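Local coordinates for NanU sialic acid binding protein (Bacteroides fragilis, PDB 4L7T), which binds sialic acid with high affinity as a SusD-like outer-membrane protein, probably working with the transporter NanO, at residues K331-R334 and R339-A342; N443-G448 and E459-F464. All blocks are in the same frame, centred on the assembly; numbering follows the deposited sequence.

Contact 1. Residues K331-R334 and R339-A342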
ATOM      1  N   LYS A 331     -19.141  10.173   5.886  1.00 20.69           N
ATOM      2  CA  LYS A 331     -19.124  10.618   4.481  1.00 19.48           C
ATOM      3  C   LYS A 331     -18.519   9.635   3.471  1.00 18.37           C
ATOM      4  O   LYS A 331     -18.486   9.968   2.302  1.00 20.62           O
ATOM      5  CB  LYS A 331     -18.379  11.953   4.308  1.00 19.70           C
ATOM      6  CG  LYS A 331     -19.216  13.101   4.894  1.00 23.00           C
ATOM      7  CD  LYS A 331     -18.479  14.397   4.810  1.00 24.17           C
ATOM      8  CE  LYS A 331     -19.449  15.496   5.200  1.00 28.82           C
ATOM      9  NZ  LYS A 331     -19.078  16.723   4.468  1.00 36.35           N
ATOM     10  N   ALA A 332     -17.923   8.555   3.938  1.00 19.00           N
ATOM     11  CA  ALA A 332     -17.190   7.669   3.018  1.00 16.81           C
ATOM     12  C   ALA A 332     -18.041   6.623   2.352  1.00 18.04           C
ATOM     13  O   ALA A 332     -17.634   6.171   1.247  1.00 17.64           O
ATOM     14  CB  ALA A 332     -16.037   7.003   3.703  1.00 18.11           C
ATOM     15  N   PHE A 333     -19.068   6.139   3.070  1.00 16.82           N
ATOM     16  CA  PHE A 333     -19.749   4.911   2.625  1.00 18.02           C
ATOM     17  C   PHE A 333     -21.250   5.106   2.570  1.00 18.93           C
ATOM     18  O   PHE A 333     -21.823   5.676   3.474  1.00 20.62           O
ATOM     19  CB  PHE A 333     -19.439   3.696   3.532  1.00 16.89           C
ATOM     20  CG  PHE A 333     -17.981   3.378   3.640  1.00 17.93           C
ATOM     21  CD1 PHE A 333     -17.349   2.562   2.678  1.00 17.73           C
ATOM     22  CD2 PHE A 333     -17.221   3.893   4.697  1.00 18.12           C
ATOM     23  CE1 PHE A 333     -15.960   2.268   2.787  1.00 15.46           C
ATOM     24  CE2 PHE A 333     -15.862   3.609   4.794  1.00 20.68           C
ATOM     25  CZ  PHE A 333     -15.234   2.768   3.870  1.00 15.42           C
ATOM     26  N   ARG A 334     -21.871   4.559   1.508  1.00 17.98           N
ATOM     27  CA  ARG A 334     -23.355   4.436   1.449  1.00 18.54           C
ATOM     28  C   ARG A 334     -23.894   3.408   2.468  1.00 18.18           C
ATOM     29  O   ARG A 334     -23.211   2.448   2.820  1.00 18.95           O
ATOM     30  CB  ARG A 334     -23.772   4.030   0.030  1.00 18.07           C
ATOM     31  CG  ARG A 334     -23.310   4.902  -1.090  1.00 19.29           C
ATOM     32  CD  ARG A 334     -23.704   6.406  -1.015  1.00 23.43           C
ATOM     33  NE  ARG A 334     -25.152   6.549  -0.776  1.00 25.21           N
ATOM     34  CZ  ARG A 334     -26.062   6.730  -1.733  1.00 26.58           C
ATOM     35  NH1 ARG A 334     -25.713   6.817  -3.025  1.00 22.93           N
ATOM     36  NH2 ARG A 334     -27.363   6.818  -1.367  1.00 27.91           N
ATOM     37  N   ARG A 339     -17.925  -2.474   4.137  1.00 16.62           N
ATOM     38  CA  ARG A 339     -16.540  -2.008   4.276  1.00 15.95           C
ATOM     39  C   ARG A 339     -16.419  -0.934   5.366  1.00 17.61           C
ATOM     40  O   ARG A 339     -15.321  -0.735   5.904  1.00 18.67           O
ATOM     41  CB  ARG A 339     -15.939  -1.482   2.957  1.00 17.04           C
ATOM     42  CG  ARG A 339     -15.932  -2.538   1.825  1.00 15.31           C
ATOM     43  CD  ARG A 339     -15.390  -1.894   0.573  1.00 13.60           C
ATOM     44  NE  ARG A 339     -16.431  -1.087  -0.055  1.00 15.00           N
ATOM     45  CZ  ARG A 339     -16.496  -0.725  -1.345  1.00 12.91           C
ATOM     46  NH1 ARG A 339     -15.495  -0.987  -2.229  1.00 12.60           N
ATOM     47  NH2 ARG A 339     -17.517   0.009  -1.803  1.00 16.08           N
ATOM     48  N   LYS A 340     -17.527  -0.304   5.734  1.00 18.80           N
ATOM     49  CA  LYS A 340     -17.500   0.808   6.736  1.00 19.72           C
ATOM     50  C   LYS A 340     -17.159   0.226   8.094  1.00 19.85           C
ATOM     51  O   LYS A 340     -16.123   0.563   8.665  1.00 19.85           O
ATOM     52  CB  LYS A 340     -18.837   1.524   6.764  1.00 20.02           C
ATOM     53  CG  LYS A 340     -18.913   2.591   7.900  1.00 21.68           C
ATOM     54  CD  LYS A 340     -20.283   3.258   7.979  1.00 25.50           C
ATOM     55  CE  LYS A 340     -20.313   4.200   9.178  1.00 29.16           C
ATOM     56  NZ  LYS A 340     -21.392   5.249   9.006  1.00 33.46           N
ATOM     57  N   ASP A 341     -17.949  -0.721   8.600  1.00 20.86           N
ATOM     58  CA  ASP A 341     -17.612  -1.430   9.831  1.00 21.76           C
ATOM     59  C   ASP A 341     -16.333  -2.246   9.858  1.00 20.65           C
ATOM     60  O   ASP A 341     -15.665  -2.348  10.900  1.00 21.07           O
ATOM     61  CB  ASP A 341     -18.778  -2.376  10.234  1.00 26.09           C
ATOM     62  CG  ASP A 341     -19.978  -1.625  10.821  1.00 29.60           C
ATOM     63  OD1 ASP A 341     -19.915  -0.389  11.124  1.00 30.91           O
ATOM     64  OD2 ASP A 341     -21.033  -2.283  10.995  1.00 35.82           O
ATOM     65  N   ALA A 342     -15.939  -2.831   8.709  1.00 18.26           N
ATOM     66  CA  ALA A 342     -14.681  -3.564   8.650  1.00 18.04           C
ATOM     67  C   ALA A 342     -13.515  -2.576   8.697  1.00 17.08           C
ATOM     68  O   ALA A 342     -12.452  -2.952   9.102  1.00 19.08           O
ATOM     69  CB  ALA A 342     -14.580  -4.386   7.359  1.00 19.12           C
TER
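Arg-339 touches CE1 of Phe-333 with its first side-chain carbon, CB, at 3.8 Å, and the two side chains cross at about a right angle. The rest of Arg-339 serves other partners. A bend at chi3 brings the guanidinium plane round to 49° from that of the phenyl ring, and its nitrogens pair with carboxylates. NH1 is shared by Glu-459 and Glu-463 of helix 452-463, while NH2 reaches Asp-337 just before the helix begins. The pair of carboxylates on NH1 probably limits rotation of the end group, and the arginine would help keep both acids ionised. Its backbone joins in as well, since the carbonyl carbon of Arg-339 stands 4.1 Å above the Phe-333 ring plane, toward the rim, while its carbonyl oxygen accepts a hydrogen bond from Ser-343 OG at the other end of the short helix.

The setting is a tight return of the chain within the SusD-family fold, in which the loop after helix 328-331 doubles back and the buried Phe-333 lays one ring face against the opening turn of helix 339-343. Lys-340 makes the closest approach to the ring. Its CA lies over the face, 3.9 Å from the ring centroid and 18° off the normal, a CH-pi contact made by the backbone itself. CB then drops to 3.5 Å from CD2 of Phe-333, and CG follows at 3.8 Å from the same CD2. CG is set opposite the backbone N (chi1 174°); beyond it the extended chain runs away from the ring, and the ammonium end makes a cation-pi contact with Tyr-329.

Contact 2. Residues N443-G448 and E459-F464. With EDO (1,2-ethanediol), chain D.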
ATOM      1  N   ASN A 443     -19.528  16.955  -0.044  1.00 23.72           N
ATOM      2  CA  ASN A 443     -18.650  15.799   0.327  1.00 20.85           C
ATOM      3  C   ASN A 443     -17.331  16.001  -0.344  1.00 18.80           C
ATOM      4  O   ASN A 443     -17.246  15.882  -1.544  1.00 20.08           O
ATOM      5  CB  ASN A 443     -19.308  14.466  -0.114  1.00 20.73           C
ATOM      6  CG  ASN A 443     -18.537  13.243   0.366  1.00 21.06           C
ATOM      7  OD1 ASN A 443     -17.310  13.317   0.494  1.00 19.18           O
ATOM      8  ND2 ASN A 443     -19.246  12.159   0.737  1.00 17.00           N
ATOM      9  N   LYS A 444     -16.311  16.459   0.391  1.00 17.31           N
ATOM     10  CA  LYS A 444     -15.042  16.813  -0.288  1.00 17.49           C
ATOM     11  C   LYS A 444     -14.215  15.586  -0.690  1.00 14.85           C
ATOM     12  O   LYS A 444     -13.212  15.783  -1.407  1.00 16.55           O
ATOM     13  CB  LYS A 444     -14.124  17.654   0.593  1.00 17.44           C
ATOM     14  CG  LYS A 444     -13.619  16.917   1.820  1.00 23.55           C
ATOM     15  CD  LYS A 444     -12.880  17.860   2.804  1.00 29.12           C
ATOM     16  CE  LYS A 444     -11.621  17.217   3.327  1.00 32.09           C
ATOM     17  NZ  LYS A 444     -10.453  17.200   2.341  1.00 34.63           N
ATOM     18  N   TYR A 445     -14.652  14.400  -0.247  1.00 15.80           N
ATOM     19  CA  TYR A 445     -13.814  13.184  -0.374  1.00 14.22           C
ATOM     20  C   TYR A 445     -14.065  12.421  -1.675  1.00 16.08           C
ATOM     21  O   TYR A 445     -13.215  11.640  -2.149  1.00 15.67           O
ATOM     22  CB  TYR A 445     -14.043  12.253   0.816  1.00 14.48           C
ATOM     23  CG  TYR A 445     -13.729  12.885   2.139  1.00 16.16           C
ATOM     24  CD1 TYR A 445     -12.395  13.027   2.554  1.00 15.85           C
ATOM     25  CD2 TYR A 445     -14.769  13.275   2.982  1.00 18.93           C
ATOM     26  CE1 TYR A 445     -12.108  13.608   3.763  1.00 15.53           C
ATOM     27  CE2 TYR A 445     -14.512  13.888   4.232  1.00 18.38           C
ATOM     28  CZ  TYR A 445     -13.164  14.023   4.605  1.00 19.11           C
ATOM     29  OH  TYR A 445     -12.839  14.627   5.796  1.00 18.44           O
ATOM     30  N   MET A 446     -15.198  12.696  -2.305  1.00 15.00           N
ATOM     31  CA  MET A 446     -15.699  11.806  -3.349  1.00 14.89           C
ATOM     32  C   MET A 446     -16.899  12.385  -4.012  1.00 17.08           C
ATOM     33  O   MET A 446     -17.636  13.159  -3.394  1.00 15.40           O
ATOM     34  CB  MET A 446     -16.013  10.400  -2.841  1.00 16.09           C
ATOM     35  CG  MET A 446     -17.071  10.281  -1.724  1.00 16.10           C
ATOM     36  SD  MET A 446     -17.325   8.640  -1.019  1.00 18.48           S
ATOM     37  CE  MET A 446     -15.673   8.104  -0.496  1.00 20.41           C
ATOM     38  N   SER A 447     -17.103  12.001  -5.276  1.00 16.36           N
ATOM     39  CA  SER A 447     -18.249  12.548  -6.011  1.00 18.20           C
ATOM     40  C   SER A 447     -19.008  11.458  -6.701  1.00 18.92           C
ATOM     41  O   SER A 447     -18.710  10.266  -6.526  1.00 18.87           O
ATOM     42  CB  SER A 447     -17.832  13.723  -6.921  1.00 18.83           C
ATOM     43  OG  SER A 447     -16.833  13.398  -7.814  1.00 22.06           O
ATOM     44  N   GLY A 448     -20.055  11.829  -7.429  1.00 17.91           N
ATOM     45  CA  GLY A 448     -20.934  10.815  -7.990  1.00 18.11           C
ATOM     46  C   GLY A 448     -20.361  10.062  -9.195  1.00 15.84           C
ATOM     47  O   GLY A 448     -19.318  10.414  -9.796  1.00 18.16           O
ATOM     48  N   GLU A 459     -14.261   4.387  -5.612  1.00 12.89           N
ATOM     49  CA  GLU A 459     -14.323   2.980  -5.298  1.00 13.31           C
ATOM     50  C   GLU A 459     -12.989   2.557  -4.622  1.00 12.66           C
ATOM     51  O   GLU A 459     -12.991   1.767  -3.667  1.00 12.13           O
ATOM     52  CB  GLU A 459     -14.528   2.127  -6.547  1.00 13.13           C
ATOM     53  CG  GLU A 459     -15.055   0.688  -6.117  1.00 17.00           C
ATOM     54  CD  GLU A 459     -16.380   0.739  -5.398  1.00 17.50           C
ATOM     55  OE1 GLU A 459     -17.218   1.654  -5.752  1.00 19.62           O
ATOM     56  OE2 GLU A 459     -16.673  -0.116  -4.571  1.00 15.50           O
ATOM     57  N   ARG A 460     -11.890   3.121  -5.089  1.00 11.34           N
ATOM     58  CA  ARG A 460     -10.567   2.817  -4.482  1.00 11.85           C
ATOM     59  C   ARG A 460     -10.456   3.391  -3.090  1.00 12.57           C
ATOM     60  O   ARG A 460      -9.786   2.815  -2.269  1.00 13.81           O
ATOM     61  CB  ARG A 460      -9.462   3.298  -5.420  1.00 11.89           C
ATOM     62  CG  ARG A 460      -9.372   2.489  -6.749  1.00 13.75           C
ATOM     63  CD  ARG A 460      -8.133   2.855  -7.607  1.00 16.79           C
ATOM     64  NE  ARG A 460      -6.830   2.561  -6.956  1.00 17.76           N
ATOM     65  CZ  ARG A 460      -6.216   1.362  -7.004  1.00 18.81           C
ATOM     66  NH1 ARG A 460      -6.746   0.363  -7.699  1.00 15.92           N
ATOM     67  NH2 ARG A 460      -4.993   1.161  -6.450  1.00 20.91           N
ATOM     68  N   MET A 461     -11.100   4.531  -2.844  1.00 11.81           N
ATOM     69  CA  MET A 461     -11.040   5.101  -1.505  0.50 12.93           C
ATOM     70  C   MET A 461     -11.817   4.225  -0.512  1.00 12.12           C
ATOM     71  O   MET A 461     -11.360   4.015   0.620  1.00 15.40           O
ATOM     72  CB  MET A 461     -11.583   6.518  -1.459  0.50 13.49           C
ATOM     73  CG  MET A 461     -11.160   7.159  -0.200  0.50 14.75           C
ATOM     74  SD  MET A 461     -11.958   8.765  -0.188  0.50 17.42           S
ATOM     75  CE  MET A 461     -11.001   9.711   0.937  0.50 14.27           C
ATOM     76  N   ARG A 462     -12.917   3.634  -0.962  1.00 11.74           N
ATOM     77  CA  ARG A 462     -13.768   2.819  -0.092  1.00 11.14           C
ATOM     78  C   ARG A 462     -13.085   1.471   0.109  1.00 12.27           C
ATOM     79  O   ARG A 462     -13.178   0.882   1.176  1.00 12.21           O
ATOM     80  CB  ARG A 462     -15.126   2.604  -0.735  1.00 10.91           C
ATOM     81  CG  ARG A 462     -15.907   3.889  -0.824  1.00 10.60           C
ATOM     82  CD  ARG A 462     -17.275   3.684  -1.456  1.00 14.12           C
ATOM     83  NE  ARG A 462     -18.090   4.904  -1.208  1.00 14.85           N
ATOM     84  CZ  ARG A 462     -19.174   5.264  -1.880  1.00 14.29           C
ATOM     85  NH1 ARG A 462     -19.555   4.647  -3.001  1.00 15.50           N
ATOM     86  NH2 ARG A 462     -19.867   6.360  -1.516  1.00 16.40           N
ATOM     87  N   GLU A 463     -12.395   0.970  -0.910  1.00 12.09           N
ATOM     88  CA  GLU A 463     -11.835  -0.408  -0.869  1.00 12.52           C
ATOM     89  C   GLU A 463     -10.461  -0.493  -0.151  1.00 11.12           C
ATOM     90  O   GLU A 463     -10.149  -1.537   0.471  1.00 11.76           O
ATOM     91  CB  GLU A 463     -11.612  -0.838  -2.353  1.00 13.02           C
ATOM     92  CG  GLU A 463     -11.239  -2.351  -2.618  1.00 13.13           C
ATOM     93  CD  GLU A 463     -12.306  -3.356  -2.086  1.00 13.23           C
ATOM     94  OE1 GLU A 463     -13.528  -3.064  -2.031  1.00 13.90           O
ATOM     95  OE2 GLU A 463     -11.820  -4.471  -1.711  1.00 14.87           O
ATOM     96  N   PHE A 464      -9.682   0.605  -0.177  1.00 11.96           N
ATOM     97  CA  PHE A 464      -8.269   0.522   0.247  1.00 11.31           C
ATOM     98  C   PHE A 464      -7.855   1.488   1.328  1.00 12.10           C
ATOM     99  O   PHE A 464      -6.690   1.782   1.496  1.00 12.69           O
ATOM    100  CB  PHE A 464      -7.377   0.744  -0.997  1.00 12.18           C
ATOM    101  CG  PHE A 464      -7.549  -0.304  -2.039  1.00 11.80           C
ATOM    102  CD1 PHE A 464      -7.255  -1.612  -1.775  1.00 10.63           C
ATOM    103  CD2 PHE A 464      -8.065   0.039  -3.266  1.00 14.76           C
ATOM    104  CE1 PHE A 464      -7.456  -2.586  -2.788  1.00 15.52           C
ATOM    105  CE2 PHE A 464      -8.276  -0.951  -4.283  1.00 13.01           C
ATOM    106  CZ  PHE A 464      -7.961  -2.212  -4.022  1.00 12.97           C
TER
HETATM  107  C1  EDO D 603      -7.666   4.835  -0.060  1.00 30.42           C
HETATM  108  O1  EDO D 603      -8.812   4.998   0.896  1.00 33.20           O
HETATM  109  C2  EDO D 603      -7.600   4.284  -1.512  1.00 22.64           C
HETATM  110  O2  EDO D 603      -7.418   5.049  -2.782  1.00 27.25           O
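Met-446 sets its thioether against the guanidinium of Arg-462, with SD 3.5 Å from NH2 of that arginine and the two side chains crossing at about a right angle. In this part of the SusD-family fold, the loop leading into helix 452-463 folds back on the last turns of the same helix, and two methionines meet at the centre of the interface, flanked by Tyr-445 and Arg-462. Met-446 reaches across because its CG lies between the backbone N and the carbonyl carbon (chi1 60°) and the chain bends at chi3, which swings the methyl toward the helix. There CE of Met-446 comes within 3.8 Å of Met-461 SD. The extended Met-461 side chain continues on to Tyr-445, its CE 3.9 Å from CD1 of the tyrosine at an oblique approach; as Met-461 has two deposited conformers, these details hold for one of them and are correspondingly less certain.

The next shell holds these groups in place. Arg-462 is buried but amply paired: NE donates to the carbonyl of Ala-332 and NH1 forms a salt bridge with Asp-435, probably restricting rotation of the guanidinium next to the sulfur. Arg-460, on the helix, pairs with Asp-473 and Asp-390, and the ring of Phe-464, which follows the helix, places CE2 3.9 Å above its guanidinium plane. A 1,2-ethanediol, probably from the crystallisation liquor, is modelled beside Met-461, but its position is uncertain.

On the loop, the Tyr-445 ring carries Lys-444 CG 3.8 Å above its centre, and its hydroxyl is hydrogen-bonded to Asp-327. An Asx turn shapes the backbone before it: Asn-443 OD1 accepts from Tyr-445 N at 3.0 Å, with an N-H...O angle of 150° and the donor in the carbonyl plane.

Overall arrangement
Contact 1 is complete before contact 2 begins along the chain, yet their centres lie only 10 Å apart, on the same side of the molecule and within the same SusD-family region. Helix 452-463 brings them together. Its Glu-459 OE2 forms a salt bridge of 2.8 Å with Arg-339 NH1 of contact 1, and the backbone O of Arg-462 packs 3.5 Å from Phe-333 CE1. The two loops also meet directly: Lys-331 O and Asn-443 ND2 are 2.8 Å apart, a probable hydrogen bond, and Met-446 CE packs against Ala-332 O at 3.3 Å. Two local chain reversals, distant in sequence, thus form one largely buried region that joins helices 339-343 and 452-463.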